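Local coordinates for D-glycero-D-manno-heptose 1-phosphate kinase (Bacteroides thetaiotaomicron, PDB 3K85), which probably phosphorylates a sugar substrate at the expense of ATP, as a GHMP-family kinase named for D-glycero-D-manno-heptose 1-phosphate, at residues 158-171 and 174-187. Numbering follows the deposited sequence.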
ATOM      1  N   LYS A 158       2.056 -10.055  17.836  1.00 37.33           N
ATOM      2  CA  LYS A 158       3.090  -9.907  16.820  1.00 34.96           C
ATOM      3  C   LYS A 158       3.008  -8.588  16.061  1.00 32.71           C
ATOM      4  O   LYS A 158       3.987  -8.144  15.466  1.00 33.09           O
ATOM      5  CB  LYS A 158       2.996 -11.057  15.813  1.00 36.36           C
ATOM      6  CG  LYS A 158       2.834 -12.443  16.440  1.00 38.28           C
ATOM      7  CD  LYS A 158       2.535 -13.492  15.378  1.00 39.25           C
ATOM      8  CE  LYS A 158       2.198 -14.863  15.989  1.00 43.09           C
ATOM      9  NZ  LYS A 158       0.880 -14.892  16.702  1.00 40.95           N
ATOM     10  N   GLN A 159       1.847  -7.955  16.083  1.00 30.80           N
ATOM     11  CA  GLN A 159       1.677  -6.719  15.340  1.00 32.69           C
ATOM     12  C   GLN A 159       2.731  -5.638  15.615  1.00 33.09           C
ATOM     13  O   GLN A 159       3.200  -4.981  14.678  1.00 33.66           O
ATOM     14  CB  GLN A 159       0.263  -6.161  15.543  1.00 31.07           C
ATOM     15  CG  GLN A 159      -0.026  -5.584  16.913  1.00 32.80           C
ATOM     16  CD  GLN A 159      -1.270  -4.731  16.900  1.00 32.81           C
ATOM     17  OE1 GLN A 159      -1.423  -3.861  16.041  1.00 35.30           O
ATOM     18  NE2 GLN A 159      -2.170  -4.967  17.851  1.00 34.68           N
ATOM     19  N   ASP A 160       3.117  -5.484  16.882  1.00 32.66           N
ATOM     20  CA  ASP A 160       4.105  -4.486  17.299  1.00 31.34           C
ATOM     21  C   ASP A 160       5.457  -4.576  16.612  1.00 30.92           C
ATOM     22  O   ASP A 160       5.988  -3.569  16.150  1.00 30.77           O
ATOM     23  CB  ASP A 160       4.334  -4.552  18.813  1.00 32.27           C
ATOM     24  CG  ASP A 160       3.087  -4.236  19.604  1.00 34.34           C
ATOM     25  OD1 ASP A 160       2.028  -3.974  18.983  1.00 33.85           O
ATOM     26  OD2 ASP A 160       3.170  -4.256  20.852  1.00 38.45           O
ATOM     27  N   GLN A 161       6.036  -5.764  16.557  1.00 29.48           N
ATOM     28  CA  GLN A 161       7.340  -5.884  15.914  1.00 30.02           C
ATOM     29  C   GLN A 161       7.289  -5.483  14.437  1.00 28.68           C
ATOM     30  O   GLN A 161       8.156  -4.756  13.943  1.00 27.09           O
ATOM     31  CB  GLN A 161       7.881  -7.316  16.027  1.00 30.74           C
ATOM     32  CG  GLN A 161       8.358  -7.715  17.423  1.00 30.19           C
ATOM     33  CD  GLN A 161       7.230  -8.151  18.345  1.00 28.34           C
ATOM     34  OE1 GLN A 161       6.051  -7.958  18.056  1.00 24.96           O
ATOM     35  NE2 GLN A 161       7.599  -8.748  19.474  1.00 33.74           N
ATOM     36  N   TYR A 162       6.260  -5.949  13.741  1.00 27.28           N
ATOM     37  CA  TYR A 162       6.127  -5.667  12.318  1.00 25.76           C
ATOM     38  C   TYR A 162       5.815  -4.207  12.016  1.00 24.71           C
ATOM     39  O   TYR A 162       6.329  -3.648  11.039  1.00 21.83           O
ATOM     40  CB  TYR A 162       5.060  -6.585  11.708  1.00 25.44           C
ATOM     41  CG  TYR A 162       5.526  -8.014  11.545  1.00 22.87           C
ATOM     42  CD1 TYR A 162       6.144  -8.431  10.368  1.00 24.21           C
ATOM     43  CD2 TYR A 162       5.426  -8.927  12.595  1.00 23.44           C
ATOM     44  CE1 TYR A 162       6.660  -9.720  10.237  1.00 24.02           C
ATOM     45  CE2 TYR A 162       5.948 -10.228  12.475  1.00 24.57           C
ATOM     46  CZ  TYR A 162       6.565 -10.610  11.297  1.00 26.12           C
ATOM     47  OH  TYR A 162       7.143 -11.860  11.183  1.00 28.15           O
ATOM     48  N   ALA A 163       4.976  -3.585  12.844  1.00 23.14           N
ATOM     49  CA  ALA A 163       4.634  -2.187  12.626  1.00 21.99           C
ATOM     50  C   ALA A 163       5.909  -1.343  12.721  1.00 21.98           C
ATOM     51  O   ALA A 163       6.202  -0.526  11.846  1.00 20.79           O
ATOM     52  CB  ALA A 163       3.613  -1.728  13.653  1.00 22.08           C
ATOM     53  N   ALA A 164       6.694  -1.574  13.764  1.00 19.42           N
ATOM     54  CA  ALA A 164       7.914  -0.808  13.959  1.00 18.44           C
ATOM     55  C   ALA A 164       8.893  -0.901  12.796  1.00 19.12           C
ATOM     56  O   ALA A 164       9.451   0.114  12.369  1.00 19.24           O
ATOM     57  CB  ALA A 164       8.600  -1.244  15.252  1.00 16.20           C
ATOM     58  N   ALA A 165       9.105  -2.110  12.281  1.00 19.43           N
ATOM     59  CA  ALA A 165      10.048  -2.309  11.186  1.00 21.53           C
ATOM     60  C   ALA A 165       9.543  -1.886   9.806  1.00 22.44           C
ATOM     61  O   ALA A 165      10.331  -1.438   8.965  1.00 22.70           O
ATOM     62  CB  ALA A 165      10.505  -3.784  11.149  1.00 20.35           C
ATOM     63  N   PHE A 166       8.240  -2.032   9.576  1.00 24.21           N
ATOM     64  CA  PHE A 166       7.647  -1.688   8.284  1.00 23.88           C
ATOM     65  C   PHE A 166       7.225  -0.232   8.121  1.00 23.10           C
ATOM     66  O   PHE A 166       7.545   0.376   7.101  1.00 23.42           O
ATOM     67  CB  PHE A 166       6.473  -2.625   7.987  1.00 21.05           C
ATOM     68  CG  PHE A 166       6.908  -4.000   7.556  1.00 24.88           C
ATOM     69  CD1 PHE A 166       6.978  -4.337   6.199  1.00 23.51           C
ATOM     70  CD2 PHE A 166       7.285  -4.956   8.506  1.00 22.31           C
ATOM     71  CE1 PHE A 166       7.413  -5.606   5.795  1.00 23.96           C
ATOM     72  CE2 PHE A 166       7.721  -6.223   8.115  1.00 22.78           C
ATOM     73  CZ  PHE A 166       7.786  -6.552   6.753  1.00 23.93           C
ATOM     74  N   GLY A 167       6.513   0.320   9.106  1.00 23.59           N
ATOM     75  CA  GLY A 167       6.081   1.709   9.034  1.00 22.06           C
ATOM     76  C   GLY A 167       4.860   1.949   8.166  1.00 24.47           C
ATOM     77  O   GLY A 167       4.541   1.128   7.295  1.00 23.47           O
ATOM     78  N   GLY A 168       4.176   3.069   8.415  1.00 24.60           N
ATOM     79  CA  GLY A 168       2.983   3.446   7.661  1.00 23.30           C
ATOM     80  C   GLY A 168       1.691   2.760   8.094  1.00 23.50           C
ATOM     81  O   GLY A 168       1.586   2.296   9.227  1.00 22.45           O
ATOM     82  N   PHE A 169       0.693   2.740   7.204  1.00 22.33           N
ATOM     83  CA  PHE A 169      -0.580   2.054   7.457  1.00 22.25           C
ATOM     84  C   PHE A 169      -0.431   0.637   6.862  1.00 22.82           C
ATOM     85  O   PHE A 169      -0.272   0.467   5.647  1.00 22.94           O
ATOM     86  CB  PHE A 169      -1.747   2.767   6.763  1.00 21.88           C
ATOM     87  CG  PHE A 169      -2.213   4.005   7.467  1.00 24.92           C
ATOM     88  CD1 PHE A 169      -3.434   4.022   8.135  1.00 26.27           C
ATOM     89  CD2 PHE A 169      -1.421   5.151   7.486  1.00 25.47           C
ATOM     90  CE1 PHE A 169      -3.855   5.166   8.816  1.00 25.63           C
ATOM     91  CE2 PHE A 169      -1.836   6.300   8.166  1.00 25.74           C
ATOM     92  CZ  PHE A 169      -3.051   6.305   8.831  1.00 23.98           C
ATOM     93  N   ASN A 170      -0.472  -0.372   7.724  1.00 21.61           N
ATOM     94  CA  ASN A 170      -0.319  -1.755   7.291  1.00 21.57           C
ATOM     95  C   ASN A 170      -1.549  -2.615   7.627  1.00 21.48           C
ATOM     96  O   ASN A 170      -2.255  -2.366   8.605  1.00 20.96           O
ATOM     97  CB  ASN A 170       0.939  -2.362   7.937  1.00 17.67           C
ATOM     98  CG  ASN A 170       2.231  -1.764   7.386  1.00 22.41           C
ATOM     99  OD1 ASN A 170       3.111  -1.332   8.139  1.00 21.65           O
ATOM    100  ND2 ASN A 170       2.356  -1.748   6.060  1.00 21.62           N
ATOM    101  N   TYR A 171      -1.818  -3.594   6.770  1.00 22.27           N
ATOM    102  CA  TYR A 171      -2.909  -4.547   6.966  1.00 23.02           C
ATOM    103  C   TYR A 171      -2.112  -5.836   6.983  1.00 21.72           C
ATOM    104  O   TYR A 171      -1.614  -6.285   5.949  1.00 21.57           O
ATOM    105  CB  TYR A 171      -3.865  -4.531   5.787  1.00 24.11           C
ATOM    106  CG  TYR A 171      -5.037  -5.485   5.895  1.00 27.02           C
ATOM    107  CD1 TYR A 171      -6.136  -5.178   6.689  1.00 28.90           C
ATOM    108  CD2 TYR A 171      -5.077  -6.664   5.141  1.00 27.37           C
ATOM    109  CE1 TYR A 171      -7.256  -6.009   6.730  1.00 29.17           C
ATOM    110  CE2 TYR A 171      -6.187  -7.500   5.176  1.00 29.73           C
ATOM    111  CZ  TYR A 171      -7.273  -7.162   5.975  1.00 30.74           C
ATOM    112  OH  TYR A 171      -8.375  -7.978   6.030  1.00 32.57           O
ATOM    113  N   PHE A 174      -1.745 -12.524   9.847  1.00 31.08           N
ATOM    114  CA  PHE A 174      -1.002 -13.438  10.699  1.00 34.00           C
ATOM    115  C   PHE A 174      -1.716 -14.759  10.502  1.00 37.58           C
ATOM    116  O   PHE A 174      -2.633 -15.128  11.246  1.00 35.52           O
ATOM    117  CB  PHE A 174      -1.068 -12.968  12.148  1.00 33.04           C
ATOM    118  CG  PHE A 174      -0.353 -11.666  12.381  1.00 32.06           C
ATOM    119  CD1 PHE A 174       1.038 -11.625  12.437  1.00 28.67           C
ATOM    120  CD2 PHE A 174      -1.065 -10.473  12.482  1.00 30.34           C
ATOM    121  CE1 PHE A 174       1.714 -10.420  12.588  1.00 29.34           C
ATOM    122  CE2 PHE A 174      -0.398  -9.256  12.632  1.00 30.32           C
ATOM    123  CZ  PHE A 174       0.994  -9.229  12.685  1.00 29.14           C
ATOM    124  N   LEU A 175      -1.288 -15.444   9.451  1.00 41.37           N
ATOM    125  CA  LEU A 175      -1.857 -16.707   9.031  1.00 46.62           C
ATOM    126  C   LEU A 175      -1.598 -17.873   9.971  1.00 50.96           C
ATOM    127  O   LEU A 175      -0.753 -17.804  10.867  1.00 51.89           O
ATOM    128  CB  LEU A 175      -1.336 -17.030   7.631  1.00 45.52           C
ATOM    129  CG  LEU A 175      -1.582 -15.872   6.654  1.00 45.92           C
ATOM    130  CD1 LEU A 175      -0.787 -16.068   5.375  1.00 44.67           C
ATOM    131  CD2 LEU A 175      -3.072 -15.766   6.369  1.00 44.99           C
ATOM    132  N   GLN A 176      -2.365 -18.941   9.762  1.00 55.01           N
ATOM    133  CA  GLN A 176      -2.240 -20.162  10.543  1.00 57.43           C
ATOM    134  C   GLN A 176      -0.847 -20.697  10.222  1.00 58.73           C
ATOM    135  O   GLN A 176      -0.279 -20.344   9.185  1.00 58.98           O
ATOM    136  CB  GLN A 176      -3.319 -21.149  10.095  1.00 57.85           C
ATOM    137  CG  GLN A 176      -4.734 -20.597  10.244  1.00 58.59           C
ATOM    138  CD  GLN A 176      -5.728 -21.237   9.290  1.00 58.17           C
ATOM    139  OE1 GLN A 176      -5.687 -21.000   8.080  1.00 57.91           O
ATOM    140  NE2 GLN A 176      -6.627 -22.053   9.831  1.00 57.89           N
ATOM    141  N   ASN A 177      -0.283 -21.531  11.094  1.00 59.80           N
ATOM    142  CA  ASN A 177       1.055 -22.057  10.832  1.00 60.75           C
ATOM    143  C   ASN A 177       1.994 -20.862  10.741  1.00 59.97           C
ATOM    144  O   ASN A 177       2.832 -20.767   9.842  1.00 60.01           O
ATOM    145  CB  ASN A 177       1.052 -22.828   9.511  1.00 63.39           C
ATOM    146  CG  ASN A 177       0.414 -24.195   9.640  1.00 65.01           C
ATOM    147  OD1 ASN A 177       1.081 -25.158  10.022  1.00 63.96           O
ATOM    148  ND2 ASN A 177      -0.884 -24.285   9.338  1.00 65.16           N
ATOM    149  N   ASP A 178       1.828 -19.964  11.704  1.00 59.68           N
ATOM    150  CA  ASP A 178       2.567 -18.709  11.814  1.00 58.23           C
ATOM    151  C   ASP A 178       3.328 -18.177  10.591  1.00 55.57           C
ATOM    152  O   ASP A 178       4.555 -18.083  10.577  1.00 54.48           O
ATOM    153  CB  ASP A 178       3.480 -18.715  13.061  1.00 59.99           C
ATOM    154  CG  ASP A 178       4.806 -19.403  12.829  1.00 60.26           C
ATOM    155  OD1 ASP A 178       5.713 -19.199  13.661  1.00 58.24           O
ATOM    156  OD2 ASP A 178       4.942 -20.142  11.831  1.00 63.47           O
ATOM    157  N   LEU A 179       2.565 -17.829   9.560  1.00 53.44           N
ATOM    158  CA  LEU A 179       3.111 -17.221   8.354  1.00 50.40           C
ATOM    159  C   LEU A 179       2.612 -15.781   8.482  1.00 46.94           C
ATOM    160  O   LEU A 179       1.558 -15.543   9.072  1.00 44.74           O
ATOM    161  CB  LEU A 179       2.528 -17.873   7.092  1.00 52.34           C
ATOM    162  CG  LEU A 179       2.701 -17.090   5.773  1.00 53.96           C
ATOM    163  CD1 LEU A 179       4.185 -16.880   5.441  1.00 52.63           C
ATOM    164  CD2 LEU A 179       2.006 -17.847   4.648  1.00 54.29           C
ATOM    165  N   VAL A 180       3.357 -14.819   7.957  1.00 43.45           N
ATOM    166  CA  VAL A 180       2.919 -13.432   8.064  1.00 41.21           C
ATOM    167  C   VAL A 180       3.048 -12.665   6.766  1.00 38.26           C
ATOM    168  O   VAL A 180       4.068 -12.748   6.090  1.00 41.23           O
ATOM    169  CB  VAL A 180       3.707 -12.672   9.148  1.00 41.26           C
ATOM    170  CG1 VAL A 180       5.182 -12.727   8.846  1.00 41.84           C
ATOM    171  CG2 VAL A 180       3.233 -11.231   9.215  1.00 39.43           C
ATOM    172  N   ILE A 181       2.005 -11.915   6.425  1.00 33.48           N
ATOM    173  CA  ILE A 181       2.006 -11.110   5.215  1.00 29.85           C
ATOM    174  C   ILE A 181       1.693  -9.672   5.579  1.00 27.17           C
ATOM    175  O   ILE A 181       0.692  -9.391   6.232  1.00 25.86           O
ATOM    176  CB  ILE A 181       0.938 -11.578   4.195  1.00 30.56           C
ATOM    177  CG1 ILE A 181       1.039 -13.091   3.979  1.00 33.38           C
ATOM    178  CG2 ILE A 181       1.126 -10.849   2.878  1.00 27.60           C
ATOM    179  CD1 ILE A 181       2.442 -13.572   3.653  1.00 37.39           C
ATOM    180  N   VAL A 182       2.556  -8.759   5.167  1.00 26.16           N
ATOM    181  CA  VAL A 182       2.324  -7.346   5.436  1.00 26.29           C
ATOM    182  C   VAL A 182       1.931  -6.643   4.135  1.00 25.05           C
ATOM    183  O   VAL A 182       2.706  -6.610   3.180  1.00 26.04           O
ATOM    184  CB  VAL A 182       3.583  -6.669   6.015  1.00 24.85           C
ATOM    185  CG1 VAL A 182       3.316  -5.194   6.270  1.00 23.50           C
ATOM    186  CG2 VAL A 182       3.994  -7.368   7.294  1.00 26.67           C
ATOM    187  N   ASN A 183       0.708  -6.129   4.088  1.00 24.31           N
ATOM    188  CA  ASN A 183       0.233  -5.397   2.921  1.00 23.82           C
ATOM    189  C   ASN A 183       0.470  -3.918   3.229  1.00 23.48           C
ATOM    190  O   ASN A 183      -0.339  -3.283   3.905  1.00 23.75           O
ATOM    191  CB  ASN A 183      -1.262  -5.659   2.699  1.00 20.07           C
ATOM    192  CG  ASN A 183      -1.553  -7.104   2.351  1.00 19.81           C
ATOM    193  OD1 ASN A 183      -1.393  -7.522   1.209  1.00 16.90           O
ATOM    194  ND2 ASN A 183      -1.968  -7.884   3.347  1.00 20.04           N
ATOM    195  N   PRO A 184       1.601  -3.358   2.763  1.00 24.59           N
ATOM    196  CA  PRO A 184       1.913  -1.941   3.009  1.00 23.11           C
ATOM    197  C   PRO A 184       0.931  -1.093   2.226  1.00 23.67           C
ATOM    198  O   PRO A 184       0.977  -1.083   1.000  1.00 23.29           O
ATOM    199  CB  PRO A 184       3.336  -1.788   2.460  1.00 22.18           C
ATOM    200  CG  PRO A 184       3.881  -3.201   2.429  1.00 25.66           C
ATOM    201  CD  PRO A 184       2.682  -4.007   2.001  1.00 24.06           C
ATOM    202  N   LEU A 185       0.048  -0.377   2.910  1.00 25.11           N
ATOM    203  CA  LEU A 185      -0.946   0.439   2.212  1.00 27.65           C
ATOM    204  C   LEU A 185      -0.566   1.900   1.950  1.00 29.46           C
ATOM    205  O   LEU A 185      -0.189   2.616   2.876  1.00 31.56           O
ATOM    206  CB  LEU A 185      -2.270   0.432   2.988  1.00 27.47           C
ATOM    207  CG  LEU A 185      -2.956  -0.886   3.355  1.00 28.68           C
ATOM    208  CD1 LEU A 185      -4.203  -0.567   4.188  1.00 28.91           C
ATOM    209  CD2 LEU A 185      -3.338  -1.655   2.100  1.00 29.06           C
ATOM    210  N   LYS A 186      -0.670   2.341   0.695  1.00 30.31           N
ATOM    211  CA  LYS A 186      -0.406   3.742   0.371  1.00 31.65           C
ATOM    212  C   LYS A 186      -1.648   4.491   0.835  1.00 31.21           C
ATOM    213  O   LYS A 186      -2.749   4.179   0.404  1.00 33.00           O
ATOM    214  CB  LYS A 186      -0.272   3.980  -1.140  1.00 32.83           C
ATOM    215  CG  LYS A 186       0.997   3.487  -1.787  1.00 34.72           C
ATOM    216  CD  LYS A 186       1.276   4.220  -3.105  1.00 36.31           C
ATOM    217  CE  LYS A 186       0.083   4.185  -4.049  1.00 38.18           C
ATOM    218  NZ  LYS A 186       0.449   4.643  -5.408  1.00 36.09           N
HETATM  219  N   MSE A 187      -1.497   5.468   1.714  1.00 31.28           N
HETATM  220  CA  MSE A 187      -2.668   6.205   2.158  1.00 33.18           C
HETATM  221  C   MSE A 187      -2.687   7.600   1.552  1.00 32.01           C
HETATM  222  O   MSE A 187      -1.724   8.350   1.691  1.00 31.62           O
HETATM  223  CB  MSE A 187      -2.699   6.296   3.686  1.00 36.92           C
HETATM  224  CG  MSE A 187      -3.069   4.995   4.384  1.00 46.57           C
HETATM  225 SE   MSE A 187      -4.923   4.397   4.090  1.00 61.35          SE
HETATM  226  CE  MSE A 187      -5.826   5.767   5.103  1.00 54.73           C
TER
HETATM  227  O   HOH W   1       1.085   3.916   4.847  1.00 24.76           O
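Val180 lays CG2 over one face of the Tyr162 ring, 4.0 Å from its centroid, while the edge of Phe174 is turned toward a Tyr162 face in an offset edge-to-face pair, the planes 73° apart. Val180 CG1 reaches the phenol end, 3.5 Å from Tyr162 CZ. Two residues along the strand, Val182 sets CG2 over the centre of the ring of Phe166, one helical turn after Tyr162, and the same methyl meets Tyr162 CD1 at 3.9 Å, so a single branch packs against both helix aromatics. With the Tyr162 ring cut back to an alanine, Phe174 and Val180 would probably lose their shared partner and face a gap. At the far end the Phe169 ring has CG of Met187, modelled as selenomethionine, over one face, with SE standing oblique to it in a Met-aromatic contact, and a water at its edge bridges Phe169 N and Leu185 O.

Tyr171 O is gripped twice, by Asn183 N at 3.0 Å and Asn183 ND2 at 3.1 Å, from opposite faces of its carbonyl plane. With CG beside its own backbone N (chi1 -65°), the Asn183 amide can share that acceptor; ND2 also hydrogen-bonds Glu173, and OD1 accepts a hydrogen bond from Lys243 of the second subunit. The whole illustrates a helix packed on a beta hairpin: helix 159-166 runs through a glycine turn into strand 169-175, which pairs antiparallel with strand 179-185 in the mixed sheet of this GHMP kinase.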